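Local coordinates for pancreatic lipase related protein 2 (Equus caballus, PDB 1W52), which probably hydrolyses the ester bonds of galactolipids and triacylglycerols, releasing fatty acids, at residues K1-T6 against K26-S31; K15-T20 against E189-D194; F184-E189 against M219-G224. All blocks are in the same frame, centred on the assembly; numbering follows the deposited sequence.

All three interactions lie in the lipase part of the chain, on one side of its centre. Interaction 1 ties the N-terminus to the approach to helix 32-35. Interaction 2 brings the N-terminal loop at 15-20 onto the calcium-binding loop, and interaction 3 joins that loop to the connection between strands 201-204 and 226-230 of the central sheet. Centres of interactions 1 and 2 are 15 Å apart, those of 2 and 3 only 10 Å; Lys26 touches Ala18 in the first case, and Glu189 is shared in the second. Segments of 1 and 2 alternate along the chain, as do those of 2 and 3. The contacts thus run from the N-terminal edge toward the calcium site and the probable catalytic centre.

Interaction 1: residues K1-T6 against K26-S31; sequences KEVCYT and KSLPWS
Val3 and Leu28 reach toward each other tip to tip, while Tyr5, two residues further on, brings the hydroxyl end of its ring obliquely to Ser31. The two segments run in nearly the same direction, 20° apart, with Tyr5 and Ser31 CA atoms 7.5 Å from each other. In the aliphatic pair, Val3 CG1 meets Leu28 CD1 at 3.6 Å, and the same leucine methyl also lies beside the carbonyl oxygen of Lys1. Branched side chains suit this place because they fill the space between two backbones that exchange no hydrogen bond.

The Tyr5 OH and CZ lie near Ser31 CA and CB, CE1 approaches Ser31 CB, and CE2 comes to 3.6 Å from the carbonyl oxygen of Trp30. The phenol makes no hydrogen bond to Ser31 N. The serine hydroxyl is engaged elsewhere: Ser31 is the N-cap of helix 32-35, and its OG bonds to the backbone N of Glu34. On the other segment, Cys4 ties strand 3-5 to strand 9-11 through its disulfide with Cys10. The contact therefore rests on one aliphatic pair and on van der Waals contacts of the tyrosine, with the polar capping bond directed into the helix.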
loop_
_atom_site.group_PDB
_atom_site.type_symbol
_atom_site.label_atom_id
_atom_site.label_comp_id
_atom_site.label_asym_id
_atom_site.label_seq_id
_atom_site.Cartn_x
_atom_site.Cartn_y
_atom_site.Cartn_z
ATOM N N LYS A 1 -12.505 -24.796 -25.749
ATOM C CA LYS A 1 -11.276 -25.397 -26.345
ATOM C C LYS A 1 -10.237 -25.468 -25.260
ATOM O O LYS A 1 -9.198 -24.855 -25.376
ATOM C CB LYS A 1 -10.775 -24.580 -27.546
ATOM C CG LYS A 1 -11.900 -24.063 -28.470
ATOM C CD LYS A 1 -12.920 -25.162 -28.915
ATOM C CE LYS A 1 -14.348 -24.613 -29.123
ATOM N NZ LYS A 1 -14.388 -23.202 -29.648
ATOM N N GLU A 2 -10.543 -26.235 -24.214
ATOM C CA GLU A 2 -9.697 -26.368 -23.027
ATOM C C GLU A 2 -8.432 -27.225 -23.181
ATOM O O GLU A 2 -8.180 -27.729 -24.243
ATOM C CB GLU A 2 -10.550 -26.865 -21.842
ATOM C CG GLU A 2 -11.090 -28.284 -21.877
ATOM C CD GLU A 2 -11.861 -28.608 -20.602
ATOM O OE1 GLU A 2 -12.747 -27.818 -20.206
ATOM O OE2 GLU A 2 -11.574 -29.643 -19.977
ATOM N N VAL A 3 -7.613 -27.309 -22.126
ATOM C CA VAL A 3 -6.475 -28.259 -22.032
ATOM C C VAL A 3 -6.183 -28.628 -20.594
ATOM O O VAL A 3 -6.181 -27.745 -19.749
ATOM C CB VAL A 3 -5.185 -27.686 -22.566
ATOM C CG1 VAL A 3 -5.339 -27.409 -24.021
ATOM C CG2 VAL A 3 -4.776 -26.432 -21.814
ATOM N N CYS A 4 -5.932 -29.903 -20.293
ATOM C CA CYS A 4 -5.776 -30.282 -18.888
ATOM C C CYS A 4 -4.361 -30.493 -18.529
ATOM O O CYS A 4 -3.521 -30.627 -19.407
ATOM C CB CYS A 4 -6.563 -31.509 -18.547
ATOM S SG CYS A 4 -8.239 -31.134 -18.930
ATOM N N TYR A 5 -4.092 -30.502 -17.232
ATOM C CA TYR A 5 -2.732 -30.683 -16.783
ATOM C C TYR A 5 -2.658 -31.429 -15.459
ATOM O O TYR A 5 -3.644 -31.484 -14.686
ATOM C CB TYR A 5 -2.018 -29.338 -16.656
ATOM C CG TYR A 5 -1.456 -28.729 -17.937
ATOM C CD1 TYR A 5 -0.277 -29.200 -18.499
ATOM C CD2 TYR A 5 -2.094 -27.634 -18.556
ATOM C CE1 TYR A 5 0.238 -28.615 -19.639
ATOM C CE2 TYR A 5 -1.585 -27.052 -19.693
ATOM C CZ TYR A 5 -0.422 -27.546 -20.223
ATOM O OH TYR A 5 0.092 -26.959 -21.340
ATOM N N THR A 6 -1.436 -31.956 -15.253
ATOM C CA THR A 6 -0.984 -32.856 -14.164
ATOM C C THR A 6 -2.056 -33.132 -13.065
ATOM O O THR A 6 -2.967 -33.932 -13.378
ATOM C CB THR A 6 0.454 -32.388 -13.633
ATOM O OG1 THR A 6 0.442 -30.993 -13.327
ATOM C CG2 THR A 6 1.555 -32.470 -14.716
ATOM N N LYS A 26 -8.845 -15.152 -27.838
ATOM C CA LYS A 26 -8.835 -16.448 -27.133
ATOM C C LYS A 26 -7.434 -17.061 -27.164
ATOM O O LYS A 26 -6.865 -17.320 -28.226
ATOM C CB LYS A 26 -9.881 -17.430 -27.709
ATOM C CG LYS A 26 -11.332 -16.910 -27.604
ATOM C CD LYS A 26 -12.332 -17.899 -26.973
ATOM C CE LYS A 26 -13.624 -17.165 -26.571
ATOM N NZ LYS A 26 -14.658 -17.915 -25.775
ATOM N N SER A 27 -6.855 -17.206 -25.979
ATOM C CA SER A 27 -5.663 -18.008 -25.794
ATOM C C SER A 27 -5.880 -18.929 -24.594
ATOM O O SER A 27 -6.929 -18.898 -23.923
ATOM C CB SER A 27 -4.370 -17.164 -25.644
ATOM O OG SER A 27 -4.529 -16.007 -24.842
ATOM N N LEU A 28 -4.874 -19.776 -24.375
ATOM C CA LEU A 28 -4.799 -20.694 -23.244
ATOM C C LEU A 28 -3.426 -20.621 -22.503
ATOM O O LEU A 28 -2.373 -20.250 -23.079
ATOM C CB LEU A 28 -5.020 -22.124 -23.747
ATOM C CG LEU A 28 -6.450 -22.632 -23.966
ATOM C CD1 LEU A 28 -6.328 -23.984 -24.612
ATOM C CD2 LEU A 28 -7.270 -22.717 -22.656
ATOM N N PRO A 29 -3.455 -20.963 -21.214
ATOM C CA PRO A 29 -2.247 -20.983 -20.386
ATOM C C PRO A 29 -1.190 -21.808 -20.986
ATOM O O PRO A 29 -1.493 -22.663 -21.756
ATOM C CB PRO A 29 -2.722 -21.637 -19.099
ATOM C CG PRO A 29 -4.165 -21.223 -19.023
ATOM C CD PRO A 29 -4.675 -21.262 -20.440
ATOM N N TRP A 30 0.038 -21.531 -20.616
ATOM C CA TRP A 30 1.187 -22.350 -20.942
ATOM C C TRP A 30 1.107 -23.622 -20.130
ATOM O O TRP A 30 0.094 -23.904 -19.518
ATOM C CB TRP A 30 2.488 -21.586 -20.608
ATOM C CG TRP A 30 2.926 -20.647 -21.699
ATOM C CD1 TRP A 30 2.262 -20.382 -22.862
ATOM C CD2 TRP A 30 4.126 -19.884 -21.751
ATOM N NE1 TRP A 30 2.981 -19.507 -23.632
ATOM C CE2 TRP A 30 4.132 -19.186 -22.970
ATOM C CE3 TRP A 30 5.212 -19.727 -20.899
ATOM C CZ2 TRP A 30 5.157 -18.325 -23.339
ATOM C CZ3 TRP A 30 6.243 -18.872 -21.283
ATOM C CH2 TRP A 30 6.199 -18.188 -22.492
ATOM N N SER A 31 2.158 -24.421 -20.153
ATOM C CA SER A 31 2.171 -25.646 -19.390
ATOM C C SER A 31 2.871 -25.359 -18.070
ATOM O O SER A 31 3.696 -24.459 -18.017
ATOM C CB SER A 31 2.941 -26.709 -20.158
ATOM O OG SER A 31 4.335 -26.428 -20.124
#

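Interaction 2: residues K15-T20 against E189-D194; sequences KPWAGT and EEVRLD. With CA (calcium ion), chain E.
Trp17 and Val191 are the nearest pair of CA atoms, 6.5 Å apart, between two irregular loops of which the first carries a cis peptide bond before Pro16. Val191 CG1 lies over one face of the indole, displaced toward the rim and 4.0 Å from the centroid of the six-membered ring, a CH-pi contact. Since CG1 stands anti to the valine carbonyl carbon (chi1 -60°), this is the branch presented to the ring, touching Trp17 CE3 at 3.6 Å. The same methyl also meets Pro16 CG at 3.9 Å, so it sits among a flat aromatic surface, a rigid ring and the proline carbonyl oxygen.

Glu190 crosses Trp17 at about a right angle. Its CG and carboxylate lie near the CZ2 end of the indole, with the carboxylate plane turned 71° from the ring, and OE1 also borders Pro16 CG and CD. Trp17 NE1 and Glu190 OE2 are 3.8 Å apart and make no hydrogen bond; Arg165 is a long, weak ionic partner of that oxygen. Elsewhere the indole has a cation-pi partner in Arg124, and it touches helix 155-166.

The second loop wraps around calcium, which is bound by Glu189 O at 2.2 Å and Asp194 OD1 at 2.5 Å, with Asp197 completing the protein ligands. Trp17 suits its place by offering a broad surface to a methyl, an acidic chain and a cation together. A methyl and an acidic chain thus pack against indole and proline, with no hydrogen bond across, in a segment that the calcium probably helps to hold in shape.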
loop_
_atom_site.group_PDB
_atom_site.type_symbol
_atom_site.label_atom_id
_atom_site.label_comp_id
_atom_site.label_asym_id
_atom_site.label_seq_id
_atom_site.Cartn_x
_atom_site.Cartn_y
_atom_site.Cartn_z
ATOM N N LYS A 15 -15.030 -17.824 -22.234
ATOM C CA LYS A 15 -15.592 -16.879 -21.285
ATOM C C LYS A 15 -15.744 -17.481 -19.882
ATOM O O LYS A 15 -16.095 -18.648 -19.788
ATOM C CB LYS A 15 -16.953 -16.374 -21.832
ATOM C CG LYS A 15 -16.914 -15.981 -23.357
ATOM C CD LYS A 15 -18.265 -15.641 -23.951
ATOM C CE LYS A 15 -18.617 -14.204 -23.651
ATOM N NZ LYS A 15 -20.086 -14.062 -23.565
ATOM N N PRO A 16 -15.462 -16.732 -18.799
ATOM C CA PRO A 16 -14.809 -15.413 -18.828
ATOM C C PRO A 16 -13.292 -15.417 -18.906
ATOM O O PRO A 16 -12.711 -14.341 -18.780
ATOM C CB PRO A 16 -15.258 -14.779 -17.500
ATOM C CG PRO A 16 -15.372 -15.890 -16.578
ATOM C CD PRO A 16 -15.863 -17.076 -17.427
ATOM N N TRP A 17 -12.672 -16.560 -19.171
ATOM C CA TRP A 17 -11.213 -16.611 -19.266
ATOM C C TRP A 17 -10.636 -15.962 -20.505
ATOM O O TRP A 17 -9.448 -15.646 -20.529
ATOM C CB TRP A 17 -10.725 -18.049 -19.142
ATOM C CG TRP A 17 -11.314 -18.674 -17.902
ATOM C CD1 TRP A 17 -12.362 -19.526 -17.847
ATOM C CD2 TRP A 17 -10.929 -18.430 -16.542
ATOM N NE1 TRP A 17 -12.640 -19.861 -16.543
ATOM C CE2 TRP A 17 -11.773 -19.204 -15.721
ATOM C CE3 TRP A 17 -9.925 -17.676 -15.938
ATOM C CZ2 TRP A 17 -11.647 -19.241 -14.341
ATOM C CZ3 TRP A 17 -9.820 -17.689 -14.581
ATOM C CH2 TRP A 17 -10.682 -18.457 -13.787
ATOM N N ALA A 18 -11.479 -15.766 -21.520
ATOM C CA ALA A 18 -11.079 -15.241 -22.839
ATOM C C ALA A 18 -12.296 -15.068 -23.735
ATOM O O ALA A 18 -13.285 -15.765 -23.557
ATOM C CB ALA A 18 -10.013 -16.136 -23.537
ATOM N N GLY A 19 -12.196 -14.167 -24.716
ATOM C CA GLY A 19 -13.355 -13.681 -25.462
ATOM C C GLY A 19 -14.267 -12.834 -24.604
ATOM O O GLY A 19 -15.484 -12.925 -24.666
ATOM N N THR A 20 -13.644 -12.029 -23.759
ATOM C CA THR A 20 -14.337 -11.021 -22.991
ATOM C C THR A 20 -13.932 -9.698 -23.576
ATOM O O THR A 20 -12.937 -9.571 -24.303
ATOM C CB THR A 20 -13.891 -11.054 -21.506
ATOM O OG1 THR A 20 -13.673 -12.406 -21.078
ATOM C CG2 THR A 20 -14.991 -10.545 -20.577
ATOM N N GLU A 189 -15.598 -12.089 -11.424
ATOM C CA GLU A 189 -14.808 -12.188 -10.236
ATOM C C GLU A 189 -14.089 -13.503 -10.359
ATOM O O GLU A 189 -13.100 -13.751 -9.703
ATOM C CB GLU A 189 -15.708 -12.103 -9.008
ATOM C CG GLU A 189 -16.674 -10.903 -9.010
ATOM C CD GLU A 189 -17.583 -10.861 -7.782
ATOM O OE1 GLU A 189 -18.459 -11.731 -7.668
ATOM O OE2 GLU A 189 -17.453 -9.974 -6.916
ATOM N N GLU A 190 -14.563 -14.344 -11.251
ATOM C CA GLU A 190 -13.931 -15.626 -11.473
ATOM C C GLU A 190 -12.461 -15.459 -11.907
ATOM O O GLU A 190 -11.600 -16.324 -11.644
ATOM C CB GLU A 190 -14.765 -16.457 -12.484
ATOM C CG GLU A 190 -14.079 -17.741 -12.935
ATOM C CD GLU A 190 -15.015 -18.832 -13.471
ATOM O OE1 GLU A 190 -16.077 -18.499 -14.037
ATOM O OE2 GLU A 190 -14.673 -20.038 -13.356
ATOM N N VAL A 191 -12.170 -14.330 -12.555
ATOM C CA VAL A 191 -10.867 -14.117 -13.259
ATOM C C VAL A 191 -9.974 -13.139 -12.552
ATOM O O VAL A 191 -8.774 -13.143 -12.744
ATOM C CB VAL A 191 -11.051 -13.615 -14.736
ATOM C CG1 VAL A 191 -11.839 -14.642 -15.536
ATOM C CG2 VAL A 191 -11.762 -12.285 -14.770
ATOM N N ARG A 192 -10.585 -12.315 -11.733
ATOM C CA ARG A 192 -9.870 -11.333 -11.029
ATOM C C ARG A 192 -9.725 -11.702 -9.538
ATOM O O ARG A 192 -9.400 -12.858 -9.191
ATOM C CB ARG A 192 -10.508 -9.959 -11.300
ATOM C CG ARG A 192 -11.917 -9.729 -10.807
ATOM C CD ARG A 192 -12.371 -8.401 -11.171
ATOM N NE ARG A 192 -13.670 -7.965 -10.672
ATOM C CZ ARG A 192 -13.998 -7.790 -9.389
ATOM N NH1 ARG A 192 -13.169 -8.105 -8.405
ATOM N NH2 ARG A 192 -15.199 -7.327 -9.073
ATOM N N LEU A 193 -9.821 -10.674 -8.701
ATOM C CA LEU A 193 -9.580 -10.733 -7.288
ATOM C C LEU A 193 -10.678 -9.868 -6.671
ATOM O O LEU A 193 -10.896 -8.698 -7.076
ATOM C CB LEU A 193 -8.186 -10.185 -6.943
ATOM C CG LEU A 193 -8.094 -9.616 -5.492
ATOM C CD1 LEU A 193 -8.398 -10.689 -4.480
ATOM C CD2 LEU A 193 -6.771 -8.921 -5.077
ATOM N N ASP A 194 -11.363 -10.434 -5.689
ATOM C CA ASP A 194 -12.478 -9.751 -5.076
ATOM C C ASP A 194 -12.555 -10.303 -3.703
ATOM O O ASP A 194 -11.939 -11.345 -3.458
ATOM C CB ASP A 194 -13.773 -10.019 -5.874
ATOM C CG ASP A 194 -14.321 -11.452 -5.701
ATOM O OD1 ASP A 194 -13.775 -12.405 -6.353
ATOM O OD2 ASP A 194 -15.340 -11.661 -4.960
HETATM CA CA CA E . -12.180 -13.785 -7.654
#

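Interaction 3: residues F184-E189 against M219-G224; sequences FQDASE and MSQKVG. With CA (calcium ion), chain E.
Gln185, Asp186 and Gln221 form a mainly polar contact between two loops, one following strand 173-177 and the other following strand 201-204, neighbouring parallel strands of the central sheet. The clearest link runs from the backbone N of Asp186 to Gln221 OE1, 3.0 Å long with an N-H...O angle of 160°; the donor stands above the amide carbonyl plane, 35° out of it. Gln221 reaches this amide because its CG is anti to its backbone N (chi1 -174°) and the chain stays extended beyond. Gln185 slides past it in the opposite direction, with Gln185 CD 3.9 Å from Gln221 CB. The Gln185 NE2 is placed to donate to Ser220 OG, though the modelled distance is too short to trust in detail; OE1, less certain in position, receives weak bonds from the N atoms of Ser220 and Gln221. Glutamine suits both positions, since an uncharged amide can donate and accept and its chain spans to the other loop.

An alanine in place of Gln221 would probably leave the backbone N of Asp186 without this acceptor.

Alongside, Met219 SD is 4.3 Å from Phe184 CB, and Phe184 stacks on His158. Met219 lies about 6 Å, side chain to side chain, from Asp178, the predicted charge-relay acid. Amide hydrogen bonds, together with a Met219-Phe184 contact, therefore join the calcium-bearing loop to its neighbour near the probable catalytic centre.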
loop_
_atom_site.group_PDB
_atom_site.type_symbol
_atom_site.label_atom_id
_atom_site.label_comp_id
_atom_site.label_asym_id
_atom_site.label_seq_id
_atom_site.Cartn_x
_atom_site.Cartn_y
_atom_site.Cartn_z
ATOM N N PHE A 184 -8.544 -7.258 -16.265
ATOM C CA PHE A 184 -9.164 -7.554 -14.987
ATOM C C PHE A 184 -10.182 -6.491 -14.573
ATOM O O PHE A 184 -11.323 -6.775 -14.319
ATOM C CB PHE A 184 -8.073 -7.641 -13.940
ATOM C CG PHE A 184 -7.051 -8.696 -14.206
ATOM C CD1 PHE A 184 -7.336 -10.006 -13.964
ATOM C CD2 PHE A 184 -5.801 -8.380 -14.662
ATOM C CE1 PHE A 184 -6.403 -10.975 -14.166
ATOM C CE2 PHE A 184 -4.825 -9.371 -14.868
ATOM C CZ PHE A 184 -5.144 -10.667 -14.619
ATOM N N GLN A 185 -9.810 -5.239 -14.473
ATOM C CA GLN A 185 -10.849 -4.263 -14.116
ATOM C C GLN A 185 -12.151 -4.581 -14.874
ATOM O O GLN A 185 -12.126 -4.894 -16.074
ATOM C CB GLN A 185 -10.411 -2.822 -14.381
ATOM C CG GLN A 185 -11.254 -1.833 -13.624
ATOM C CD GLN A 185 -10.417 -0.771 -12.936
ATOM O OE1 GLN A 185 -9.411 -1.058 -12.294
ATOM N NE2 GLN A 185 -10.840 0.448 -13.050
ATOM N N ASP A 186 -13.264 -4.519 -14.133
ATOM C CA ASP A 186 -14.652 -4.850 -14.595
ATOM C C ASP A 186 -14.743 -6.195 -15.333
ATOM O O ASP A 186 -15.157 -6.279 -16.452
ATOM C CB ASP A 186 -15.231 -3.754 -15.474
ATOM C CG ASP A 186 -14.996 -2.357 -14.934
ATOM O OD1 ASP A 186 -14.903 -2.143 -13.675
ATOM O OD2 ASP A 186 -14.933 -1.384 -15.746
ATOM N N ALA A 187 -14.289 -7.247 -14.698
ATOM C CA ALA A 187 -14.451 -8.572 -15.251
ATOM C C ALA A 187 -15.101 -9.518 -14.201
ATOM O O ALA A 187 -15.277 -9.150 -13.037
ATOM C CB ALA A 187 -13.130 -9.093 -15.742
ATOM N N SER A 188 -15.511 -10.705 -14.642
ATOM C CA SER A 188 -16.067 -11.674 -13.730
ATOM C C SER A 188 -15.072 -11.818 -12.615
ATOM O O SER A 188 -13.855 -11.707 -12.849
ATOM C CB SER A 188 -16.223 -13.034 -14.393
ATOM O OG SER A 188 -16.925 -13.918 -13.536
ATOM N N GLU A 189 -15.598 -12.089 -11.424
ATOM C CA GLU A 189 -14.808 -12.188 -10.236
ATOM C C GLU A 189 -14.089 -13.503 -10.359
ATOM O O GLU A 189 -13.100 -13.751 -9.703
ATOM C CB GLU A 189 -15.708 -12.103 -9.008
ATOM C CG GLU A 189 -16.674 -10.903 -9.010
ATOM C CD GLU A 189 -17.583 -10.861 -7.782
ATOM O OE1 GLU A 189 -18.459 -11.731 -7.668
ATOM O OE2 GLU A 189 -17.453 -9.974 -6.916
ATOM N N MET A 219 -5.519 -0.974 -10.846
ATOM C CA MET A 219 -6.965 -0.997 -10.814
ATOM C C MET A 219 -7.433 0.096 -9.933
ATOM O O MET A 219 -6.934 0.234 -8.834
ATOM C CB MET A 219 -7.497 -2.298 -10.208
ATOM C CG MET A 219 -7.277 -3.482 -11.062
ATOM S SD MET A 219 -8.144 -4.944 -10.531
ATOM C CE MET A 219 -9.700 -4.376 -10.581
ATOM N N SER A 220 -8.406 0.849 -10.404
ATOM C CA SER A 220 -9.104 1.823 -9.577
ATOM C C SER A 220 -10.272 1.180 -8.775
ATOM O O SER A 220 -10.653 1.647 -7.702
ATOM C CB SER A 220 -9.652 2.896 -10.495
ATOM O OG SER A 220 -10.557 2.336 -11.444
ATOM N N GLN A 221 -10.836 0.126 -9.347
ATOM C CA GLN A 221 -11.898 -0.663 -8.761
ATOM C C GLN A 221 -11.618 -1.197 -7.389
ATOM O O GLN A 221 -10.633 -1.876 -7.194
ATOM C CB GLN A 221 -12.139 -1.860 -9.659
ATOM C CG GLN A 221 -13.311 -2.695 -9.263
ATOM C CD GLN A 221 -13.850 -3.591 -10.416
ATOM O OE1 GLN A 221 -13.092 -4.299 -11.100
ATOM N NE2 GLN A 221 -15.162 -3.572 -10.599
ATOM N N LYS A 222 -12.526 -0.954 -6.451
ATOM C CA LYS A 222 -12.379 -1.567 -5.133
ATOM C C LYS A 222 -12.581 -3.071 -5.216
ATOM O O LYS A 222 -13.518 -3.517 -5.833
ATOM C CB LYS A 222 -13.375 -0.984 -4.167
ATOM C CG LYS A 222 -12.970 0.361 -3.599
ATOM C CD LYS A 222 -13.894 1.371 -4.176
ATOM C CE LYS A 222 -13.479 2.783 -3.857
ATOM N NZ LYS A 222 -14.500 3.485 -3.091
ATOM N N VAL A 223 -11.682 -3.855 -4.647
ATOM C CA VAL A 223 -11.796 -5.326 -4.711
ATOM C C VAL A 223 -11.506 -6.051 -3.429
ATOM O O VAL A 223 -11.219 -7.207 -3.472
ATOM C CB VAL A 223 -10.846 -5.935 -5.755
ATOM C CG1 VAL A 223 -11.050 -5.296 -7.066
ATOM C CG2 VAL A 223 -9.450 -5.736 -5.340
ATOM N N GLY A 224 -11.578 -5.380 -2.299
ATOM C CA GLY A 224 -11.152 -5.959 -1.039
ATOM C C GLY A 224 -12.213 -5.674 -0.019
ATOM O O GLY A 224 -13.174 -4.955 -0.314
HETATM CA CA CA E . -12.180 -13.785 -7.654
#